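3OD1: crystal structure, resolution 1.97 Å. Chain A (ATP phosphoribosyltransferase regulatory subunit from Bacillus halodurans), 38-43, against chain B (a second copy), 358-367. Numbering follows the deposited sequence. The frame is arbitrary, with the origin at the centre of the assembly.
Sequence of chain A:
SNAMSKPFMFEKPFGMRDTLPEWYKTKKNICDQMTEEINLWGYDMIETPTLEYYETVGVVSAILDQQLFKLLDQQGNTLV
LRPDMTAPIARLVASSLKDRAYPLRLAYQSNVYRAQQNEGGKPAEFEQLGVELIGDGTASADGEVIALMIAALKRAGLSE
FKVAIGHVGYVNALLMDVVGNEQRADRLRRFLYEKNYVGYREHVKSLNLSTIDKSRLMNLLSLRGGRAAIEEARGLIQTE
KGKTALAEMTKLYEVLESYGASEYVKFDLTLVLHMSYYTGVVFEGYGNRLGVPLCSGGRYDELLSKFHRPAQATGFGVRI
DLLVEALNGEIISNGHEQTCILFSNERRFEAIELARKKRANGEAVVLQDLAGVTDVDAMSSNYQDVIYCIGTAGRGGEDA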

# COMPACT_ATOMS: atom_id res chain seq x y z
N ILE A 38 7.09 14.65 6.00
CA ILE A 38 5.91 14.55 6.84
C ILE A 38 6.21 14.00 8.25
O ILE A 38 5.71 14.53 9.25
CB ILE A 38 4.81 13.72 6.10
CG1 ILE A 38 4.19 14.58 4.98
CG2 ILE A 38 3.72 13.26 7.04
CD1 ILE A 38 3.34 13.75 3.96
N ASN A 39 7.04 12.97 8.34
CA ASN A 39 7.47 12.49 9.65
C ASN A 39 8.28 13.52 10.43
O ASN A 39 8.19 13.59 11.66
CB ASN A 39 8.24 11.18 9.54
CG ASN A 39 7.32 9.98 9.45
OD1 ASN A 39 6.44 9.79 10.29
ND2 ASN A 39 7.53 9.15 8.43
N LEU A 40 9.05 14.34 9.74
CA LEU A 40 9.81 15.38 10.43
C LEU A 40 8.91 16.44 11.06
O LEU A 40 9.34 17.15 11.97
CB LEU A 40 10.82 16.05 9.50
CG LEU A 40 12.01 15.20 9.05
CD1 LEU A 40 12.83 15.93 8.00
CD2 LEU A 40 12.87 14.86 10.25
N TRP A 41 7.68 16.58 10.55
CA TRP A 41 6.73 17.54 11.12
C TRP A 41 5.83 16.90 12.18
O TRP A 41 4.85 17.51 12.63
CB TRP A 41 5.87 18.21 10.05
CG TRP A 41 6.65 19.07 9.09
CD1 TRP A 41 7.79 18.73 8.41
CD2 TRP A 41 6.32 20.41 8.69
NE1 TRP A 41 8.20 19.77 7.62
CE2 TRP A 41 7.31 20.81 7.76
CE3 TRP A 41 5.29 21.30 9.00
CZ2 TRP A 41 7.30 22.07 7.16
CZ3 TRP A 41 5.28 22.55 8.40
CH2 TRP A 41 6.29 22.92 7.50
N GLY A 42 6.14 15.68 12.56
CA GLY A 42 5.49 15.07 13.71
C GLY A 42 4.22 14.31 13.41
O GLY A 42 3.46 13.99 14.32
N TYR A 43 3.99 13.99 12.14
CA TYR A 43 2.83 13.19 11.76
C TYR A 43 3.13 11.69 11.87
O TYR A 43 4.24 11.26 11.56
CB TYR A 43 2.36 13.52 10.34
CG TYR A 43 1.78 14.90 10.27
CD1 TYR A 43 0.40 15.08 10.15
CD2 TYR A 43 2.60 16.02 10.39
CE1 TYR A 43 -0.15 16.37 10.15
CE2 TYR A 43 2.05 17.32 10.38
CZ TYR A 43 0.69 17.48 10.25
OH TYR A 43 0.15 18.75 10.22
N LYS B 358 15.98 21.89 13.71
CA LYS B 358 15.99 20.52 14.23
C LYS B 358 15.64 19.49 13.14
O LYS B 358 16.27 18.43 13.03
CB LYS B 358 15.04 20.38 15.42
CG LYS B 358 14.98 21.62 16.31
CD LYS B 358 15.66 21.42 17.64
CE LYS B 358 14.81 20.58 18.58
NZ LYS B 358 15.55 20.35 19.86
N ARG B 359 14.62 19.81 12.35
CA ARG B 359 14.17 18.92 11.28
C ARG B 359 15.30 18.64 10.29
O ARG B 359 15.36 17.57 9.69
CB ARG B 359 12.93 19.51 10.59
CG ARG B 359 11.74 19.64 11.55
CD ARG B 359 10.56 20.36 10.92
NE ARG B 359 9.36 20.25 11.75
CZ ARG B 359 8.31 21.07 11.67
NH1 ARG B 359 8.33 22.09 10.81
NH2 ARG B 359 7.25 20.90 12.46
N ALA B 360 16.22 19.59 10.14
CA ALA B 360 17.38 19.44 9.28
C ALA B 360 18.32 18.35 9.77
O ALA B 360 19.14 17.83 9.02
CB ALA B 360 18.13 20.75 9.17
N ASN B 361 18.22 18.01 11.05
CA ASN B 361 19.07 16.99 11.64
C ASN B 361 18.32 15.72 11.98
O ASN B 361 18.72 14.97 12.88
CB ASN B 361 19.77 17.52 12.88
CG ASN B 361 20.91 18.44 12.53
OD1 ASN B 361 22.04 18.00 12.34
ND2 ASN B 361 20.62 19.74 12.44
N GLY B 362 17.21 15.49 11.28
CA GLY B 362 16.50 14.24 11.36
C GLY B 362 15.67 14.15 12.62
O GLY B 362 15.13 13.09 12.94
N GLU B 363 15.56 15.28 13.32
CA GLU B 363 14.73 15.37 14.52
C GLU B 363 13.28 15.65 14.15
O GLU B 363 12.98 16.68 13.55
CB GLU B 363 15.24 16.48 15.43
CG GLU B 363 16.46 16.13 16.24
CD GLU B 363 16.95 17.29 17.08
OE1 GLU B 363 16.21 17.71 18.00
OE2 GLU B 363 18.07 17.78 16.82
N ALA B 364 12.39 14.74 14.51
CA ALA B 364 10.97 14.96 14.28
C ALA B 364 10.46 15.97 15.30
O ALA B 364 10.69 15.81 16.50
CB ALA B 364 10.21 13.64 14.39
N VAL B 365 9.77 17.00 14.81
CA VAL B 365 9.28 18.08 15.67
C VAL B 365 7.82 18.42 15.40
O VAL B 365 7.42 18.66 14.26
CB VAL B 365 10.12 19.38 15.49
CG1 VAL B 365 9.67 20.43 16.48
CG2 VAL B 365 11.59 19.09 15.69
N VAL B 366 7.02 18.44 16.46
CA VAL B 366 5.68 18.99 16.37
C VAL B 366 5.77 20.47 16.78
O VAL B 366 6.18 20.78 17.90
CB VAL B 366 4.69 18.25 17.29
CG1 VAL B 366 3.36 19.00 17.38
CG2 VAL B 366 4.45 16.83 16.79
N LEU B 367 5.43 21.36 15.86
CA LEU B 367 5.45 22.80 16.12
C LEU B 367 4.00 23.22 16.37
O LEU B 367 3.17 23.14 15.48
CB LEU B 367 6.02 23.53 14.91
CG LEU B 367 6.16 25.05 14.95
CD1 LEU B 367 7.02 25.52 16.10
CD2 LEU B 367 6.72 25.52 13.62
O HOH W 1 4.35 20.30 13.28

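The end of a helix in chain A and the turn that follows it pack against a segment of chain B that leaves a helix, passes through a type I turn from Arg359(B) to Gly362(B), and enters a strand at Val365(B). Together the two stretches bury 410 Å² of surface.

Ile38(A) makes no contact with chain B. Within chain A, Trp41(A) N donates to Ile38(A) O at 3.1 Å and Gly42(A) N to Asn39(A) O at 3.1 Å. These bonds tie together the backbone where the helix gives way to the turn, while the carbonyl of Leu40(A) is used by chain B. Asn39(A) contributes mainly backbone; its O lies 3.4 Å from Ala364(B) CB, the methyl of a residue that is itself buried.

Leu40(A) has the largest share of the contact in chain A. The CA atoms of Leu40(A) and Ala364(B) are 4.0 Å apart, the closest CA pair between the stretches. Its carbonyl receives a nearly linear hydrogen bond from Val365(B) N (N to Leu40(A) O, 2.9 Å, 176° at the hydrogen) and a weak one from Arg359(B) NE (3.1 Å to the same O, 127°). Ala364(B) CA adds a CA-H...O contact to Leu40(A) O at 3.6 Å. The side chain, in the m, t rotamer, leaves its CA sideways but brings its end nearer to chain B, where CD2 packs 3.7 Å from Gly362(B) C and 3.8 Å from Glu363(B) O. It thus covers the backbone at the end of the turn and at the residue that follows. Gly362(B) has a positive phi of 77°, which favours glycine.

Trp41(A) supplies a flat aromatic surface for Arg359(B). The guanidinium lies on the indole with centres 3.8 Å apart and planes at 16°; Arg359(B) NH1 comes within 3.4 Å of Trp41(A) CD2, and CZ sits 3.8 Å from the centroid of the five-membered ring, over its face, in a cation-pi arrangement. The extended arginine, with chi2 and chi3 both t, also sets its CD over that ring. Both residues are buried, so the polar groups of the guanidinium need partners: within chain B, Arg359(B) NH2 donates to Val365(B) O at 2.9 Å and 173°. The same Val365(B) O accepts a CA-H...O contact from Trp41(A) CA at 3.4 Å. Water 1 extends the link between the backbones, donating to Trp41(A) O at 2.9 Å and accepting from Leu367(B) N at 3.0 Å.

Gly42(A) meets Val366(B), its CA 3.7 Å from Val366(B) CG2. A CB here would point toward chain B and fall 2.3 Å from that same CG2, a clash; the backbone angles, 89° and 16°, would also jam it against the preceding carbonyl oxygen. Both the local fold and the neighbouring valine therefore suit glycine. At Tyr43(A) the contact has ended: its CA-to-CB bond points away, and its hydroxyl is hydrogen-bonded elsewhere in the structure.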